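Local coordinates for protein ribonucleoside-diphosphate reductase subunit beta (Bacillus halodurans C-125, PDB 2RCC) that probably catalyses, as the iron-binding small subunit of a class I ribonucleotide reductase, the conversion of ribonucleotides to the deoxyribonucleotides needed for DNA synthesis, at residues Leu185-Tyr198 with Ser210-Val224. Sequence-based numbering, arbitrary orientation.
Sequences LEGLNFYSGFAFFY and STMINYINRDEQLHV
E186 reaches across to V224, H223 and E220 of helix 207-237. Its CB lies 4.0 Å from CG2 of V224; CG bends the chain (chi2 -104°), and the carboxylate ends beside H223, planes nearly perpendicular. H223 ND1 donates to E186 OE1 at 3.0 Å, meeting it from above the carboxylate plane, and weakly to OE2; H223 NE2 is held by Q118. E186 OE1 also lies 3.5 Å from CG of E220 and 3.9 Å from its OE2. Y191 OH donates to E186 O (2.7 Å) and accepts from Q221 NE2 (2.8 Å) at the ring edge, while G187 O sits over the centre of one ring face. A phenylalanine at Y191 lacks the hydroxyl, which would probably cost E186 O this donor and leave Q221 NE2 to its bond with N217 O. I213 splits its branches: CG2 touches F194 CD1 at 3.6 Å, CD1 packs obliquely on F197 CD2, and the ring of Y198 fits as a knob among S210, I213, N214 and N217, its OH taking an almost straight bond from N214 ND2. E186, E220 and H223, with E119 close by, probably bind the second iron of this ferritin-like bundle, though here H223 ND1 is spent on E186.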
# COMPACT_ATOMS: atom_id res chain seq x y z
N LEU A 185 9.02 -0.86 16.84
CA LEU A 185 7.63 -0.44 16.84
C LEU A 185 6.66 -1.56 16.48
O LEU A 185 5.56 -1.58 17.01
CB LEU A 185 7.34 0.73 15.86
CG LEU A 185 7.86 2.13 16.17
CD1 LEU A 185 7.22 3.12 15.20
CD2 LEU A 185 7.57 2.55 17.56
N GLU A 186 7.07 -2.46 15.60
CA GLU A 186 6.25 -3.64 15.16
C GLU A 186 6.55 -4.91 15.92
O GLU A 186 5.75 -5.83 15.93
CB GLU A 186 6.60 -3.96 13.73
CG GLU A 186 6.39 -2.82 12.76
CD GLU A 186 5.16 -2.89 11.88
OE1 GLU A 186 4.23 -3.68 12.14
OE2 GLU A 186 5.16 -2.14 10.87
N GLY A 187 7.75 -5.00 16.50
CA GLY A 187 8.20 -6.24 17.13
C GLY A 187 8.33 -6.25 18.63
O GLY A 187 8.68 -7.28 19.18
N LEU A 188 8.03 -5.15 19.29
CA LEU A 188 8.21 -5.06 20.76
C LEU A 188 7.20 -4.13 21.44
O LEU A 188 6.58 -4.55 22.41
CB LEU A 188 9.65 -4.67 21.08
CG LEU A 188 10.11 -4.54 22.55
CD1 LEU A 188 9.89 -5.78 23.36
CD2 LEU A 188 11.61 -4.21 22.57
N ASN A 189 7.04 -2.89 20.93
CA ASN A 189 6.06 -1.93 21.48
C ASN A 189 4.68 -2.50 21.53
O ASN A 189 4.25 -3.13 20.59
CB ASN A 189 6.02 -0.62 20.67
CG ASN A 189 7.23 0.22 20.91
OD1 ASN A 189 8.21 -0.26 21.47
ND2 ASN A 189 7.18 1.47 20.50
N PHE A 190 4.02 -2.30 22.66
CA PHE A 190 2.68 -2.82 22.94
C PHE A 190 2.54 -4.34 23.00
O PHE A 190 1.45 -4.80 23.20
CB PHE A 190 1.60 -2.19 22.03
CG PHE A 190 1.58 -0.71 22.11
CD1 PHE A 190 1.32 -0.08 23.31
CD2 PHE A 190 1.85 0.06 20.98
CE1 PHE A 190 1.34 1.30 23.41
CE2 PHE A 190 1.86 1.43 21.07
CZ PHE A 190 1.62 2.06 22.27
N TYR A 191 3.63 -5.10 22.97
CA TYR A 191 3.52 -6.55 23.13
C TYR A 191 2.97 -6.91 24.51
O TYR A 191 2.32 -7.93 24.59
CB TYR A 191 4.82 -7.29 22.77
CG TYR A 191 4.93 -7.52 21.25
CD1 TYR A 191 4.70 -6.49 20.34
CD2 TYR A 191 5.27 -8.77 20.74
CE1 TYR A 191 4.80 -6.70 18.94
CE2 TYR A 191 5.36 -8.99 19.34
CZ TYR A 191 5.13 -7.96 18.45
OH TYR A 191 5.23 -8.18 17.07
N SER A 192 3.21 -6.09 25.57
CA SER A 192 2.57 -6.29 26.89
C SER A 192 1.07 -6.17 26.79
O SER A 192 0.32 -6.91 27.43
CB SER A 192 2.97 -5.22 27.90
OG SER A 192 4.35 -5.21 28.11
N GLY A 193 0.64 -5.18 26.00
CA GLY A 193 -0.76 -4.91 25.79
C GLY A 193 -1.43 -6.00 25.01
O GLY A 193 -2.51 -6.40 25.35
N PHE A 194 -0.77 -6.51 23.96
CA PHE A 194 -1.34 -7.65 23.23
C PHE A 194 -1.48 -8.85 24.15
O PHE A 194 -2.51 -9.52 24.13
CB PHE A 194 -0.51 -8.02 22.02
CG PHE A 194 -0.34 -6.88 21.00
CD1 PHE A 194 -1.36 -5.95 20.74
CD2 PHE A 194 0.83 -6.78 20.28
CE1 PHE A 194 -1.20 -4.94 19.81
CE2 PHE A 194 1.01 -5.73 19.33
CZ PHE A 194 -0.01 -4.82 19.10
N ALA A 195 -0.48 -9.10 24.98
CA ALA A 195 -0.55 -10.18 25.98
C ALA A 195 -1.76 -10.06 26.90
O ALA A 195 -2.34 -11.08 27.28
CB ALA A 195 0.75 -10.24 26.80
N PHE A 196 -2.12 -8.83 27.27
CA PHE A 196 -3.32 -8.55 28.09
C PHE A 196 -4.57 -9.14 27.40
O PHE A 196 -5.37 -9.81 28.03
CB PHE A 196 -3.47 -7.04 28.40
CG PHE A 196 -4.83 -6.67 28.96
CD1 PHE A 196 -5.06 -6.70 30.32
CD2 PHE A 196 -5.86 -6.28 28.13
CE1 PHE A 196 -6.29 -6.35 30.83
CE2 PHE A 196 -7.12 -5.97 28.65
CZ PHE A 196 -7.32 -6.00 29.98
N PHE A 197 -4.71 -8.90 26.10
CA PHE A 197 -5.83 -9.41 25.36
C PHE A 197 -5.80 -10.94 25.30
O PHE A 197 -6.84 -11.59 25.50
CB PHE A 197 -5.91 -8.77 23.97
CG PHE A 197 -6.14 -7.29 24.02
CD1 PHE A 197 -7.31 -6.78 24.55
CD2 PHE A 197 -5.19 -6.41 23.59
CE1 PHE A 197 -7.53 -5.43 24.61
CE2 PHE A 197 -5.41 -5.05 23.65
CZ PHE A 197 -6.57 -4.57 24.17
N TYR A 198 -4.62 -11.52 25.07
CA TYR A 198 -4.51 -12.98 25.02
C TYR A 198 -4.77 -13.61 26.38
O TYR A 198 -5.30 -14.73 26.45
CB TYR A 198 -3.13 -13.43 24.50
CG TYR A 198 -2.75 -12.93 23.12
CD1 TYR A 198 -3.68 -12.86 22.08
CD2 TYR A 198 -1.43 -12.59 22.84
CE1 TYR A 198 -3.30 -12.41 20.81
CE2 TYR A 198 -1.05 -12.15 21.60
CZ TYR A 198 -1.99 -12.07 20.59
OH TYR A 198 -1.57 -11.64 19.38
N SER A 210 -9.31 -10.72 20.95
CA SER A 210 -8.05 -11.43 20.92
C SER A 210 -7.67 -12.00 19.52
O SER A 210 -6.49 -12.02 19.13
CB SER A 210 -8.11 -12.55 21.95
OG SER A 210 -6.93 -13.29 21.92
N THR A 211 -8.68 -12.50 18.82
CA THR A 211 -8.55 -12.98 17.46
C THR A 211 -8.06 -11.87 16.52
O THR A 211 -7.10 -12.08 15.76
CB THR A 211 -9.88 -13.48 16.89
OG1 THR A 211 -10.34 -14.63 17.64
CG2 THR A 211 -9.72 -13.83 15.42
N MSE A 212 -8.63 -10.67 16.64
CA MSE A 212 -8.22 -9.56 15.77
C MSE A 212 -6.82 -9.08 16.14
O MSE A 212 -6.01 -8.81 15.26
CB MSE A 212 -9.24 -8.42 15.84
CG MSE A 212 -9.61 -7.79 14.43
SE MSE A 212 -11.29 -7.07 14.71
CE MSE A 212 -10.55 -5.73 15.89
N ILE A 213 -6.53 -9.02 17.43
CA ILE A 213 -5.18 -8.73 17.92
C ILE A 213 -4.16 -9.73 17.35
O ILE A 213 -3.06 -9.34 16.95
CB ILE A 213 -5.09 -8.76 19.48
CG1 ILE A 213 -5.92 -7.64 20.11
CG2 ILE A 213 -3.65 -8.64 19.97
CD1 ILE A 213 -5.42 -6.22 19.85
N ASN A 214 -4.53 -11.00 17.32
CA ASN A 214 -3.68 -12.04 16.80
C ASN A 214 -3.47 -11.90 15.30
O ASN A 214 -2.36 -12.14 14.83
CB ASN A 214 -4.25 -13.40 17.16
CG ASN A 214 -3.23 -14.52 17.06
OD1 ASN A 214 -3.46 -15.50 16.38
ND2 ASN A 214 -2.07 -14.35 17.71
N TYR A 215 -4.51 -11.53 14.54
CA TYR A 215 -4.33 -11.22 13.11
C TYR A 215 -3.38 -10.04 12.92
O TYR A 215 -2.49 -10.12 12.05
CB TYR A 215 -5.63 -10.95 12.41
CG TYR A 215 -6.61 -12.12 12.34
CD1 TYR A 215 -6.22 -13.44 12.58
CD2 TYR A 215 -7.91 -11.90 11.95
CE1 TYR A 215 -7.15 -14.49 12.47
CE2 TYR A 215 -8.82 -12.92 11.83
CZ TYR A 215 -8.43 -14.21 12.09
OH TYR A 215 -9.34 -15.24 11.96
N ILE A 216 -3.56 -8.99 13.72
CA ILE A 216 -2.64 -7.84 13.69
C ILE A 216 -1.20 -8.27 14.01
O ILE A 216 -0.26 -7.93 13.27
CB ILE A 216 -3.06 -6.73 14.68
CG1 ILE A 216 -4.38 -6.07 14.24
CG2 ILE A 216 -1.91 -5.65 14.83
CD1 ILE A 216 -5.10 -5.19 15.29
N ASN A 217 -1.04 -9.04 15.08
CA ASN A 217 0.26 -9.51 15.56
C ASN A 217 0.94 -10.43 14.49
O ASN A 217 2.15 -10.36 14.32
CB ASN A 217 0.06 -10.19 16.93
CG ASN A 217 1.29 -10.18 17.85
OD1 ASN A 217 2.30 -9.51 17.62
ND2 ASN A 217 1.15 -10.89 18.96
N ARG A 218 0.15 -11.25 13.78
CA ARG A 218 0.64 -12.11 12.68
C ARG A 218 1.19 -11.23 11.52
O ARG A 218 2.27 -11.49 10.98
CB ARG A 218 -0.47 -13.02 12.15
CG ARG A 218 -0.17 -13.69 10.77
CD ARG A 218 -1.17 -14.77 10.29
NE ARG A 218 -2.55 -14.53 9.78
CZ ARG A 218 -3.23 -13.40 9.46
NH1 ARG A 218 -2.75 -12.13 9.53
NH2 ARG A 218 -4.49 -13.57 9.04
N ASP A 219 0.43 -10.21 11.14
CA ASP A 219 0.90 -9.25 10.14
C ASP A 219 2.21 -8.60 10.60
O ASP A 219 3.14 -8.43 9.83
CB ASP A 219 -0.10 -8.13 9.93
CG ASP A 219 -1.37 -8.55 9.24
OD1 ASP A 219 -1.43 -9.58 8.58
OD2 ASP A 219 -2.33 -7.76 9.31
N GLU A 220 2.26 -8.21 11.87
CA GLU A 220 3.48 -7.59 12.38
C GLU A 220 4.68 -8.50 12.26
O GLU A 220 5.73 -8.02 11.95
CB GLU A 220 3.34 -7.15 13.81
CG GLU A 220 2.39 -5.99 14.01
CD GLU A 220 2.44 -5.52 15.46
OE1 GLU A 220 2.33 -6.37 16.37
OE2 GLU A 220 2.57 -4.29 15.66
N GLN A 221 4.52 -9.81 12.39
CA GLN A 221 5.66 -10.71 12.29
C GLN A 221 6.27 -10.69 10.89
O GLN A 221 7.49 -10.77 10.77
CB GLN A 221 5.34 -12.15 12.72
CG GLN A 221 4.71 -12.32 14.11
CD GLN A 221 5.30 -11.42 15.18
OE1 GLN A 221 6.49 -11.52 15.47
NE2 GLN A 221 4.47 -10.56 15.79
N LEU A 222 5.43 -10.59 9.86
CA LEU A 222 5.94 -10.51 8.50
C LEU A 222 6.61 -9.14 8.25
O LEU A 222 7.59 -9.05 7.50
CB LEU A 222 4.85 -10.84 7.49
CG LEU A 222 4.33 -12.28 7.49
CD1 LEU A 222 3.18 -12.46 6.45
CD2 LEU A 222 5.43 -13.25 7.19
N HIS A 223 6.10 -8.10 8.89
CA HIS A 223 6.69 -6.76 8.78
C HIS A 223 8.08 -6.81 9.40
O HIS A 223 9.05 -6.33 8.77
CB HIS A 223 5.84 -5.70 9.48
CG HIS A 223 4.45 -5.52 8.93
ND1 HIS A 223 3.61 -4.53 9.37
CD2 HIS A 223 3.75 -6.20 7.99
CE1 HIS A 223 2.44 -4.61 8.76
NE2 HIS A 223 2.50 -5.62 7.91
N VAL A 224 8.22 -7.42 10.59
CA VAL A 224 9.54 -7.57 11.24
C VAL A 224 10.49 -8.39 10.36
O VAL A 224 11.64 -8.07 10.26
CB VAL A 224 9.44 -8.25 12.64
CG1 VAL A 224 10.83 -8.54 13.20
CG2 VAL A 224 8.65 -7.37 13.61
O HOH W 1 3.59 -3.41 17.92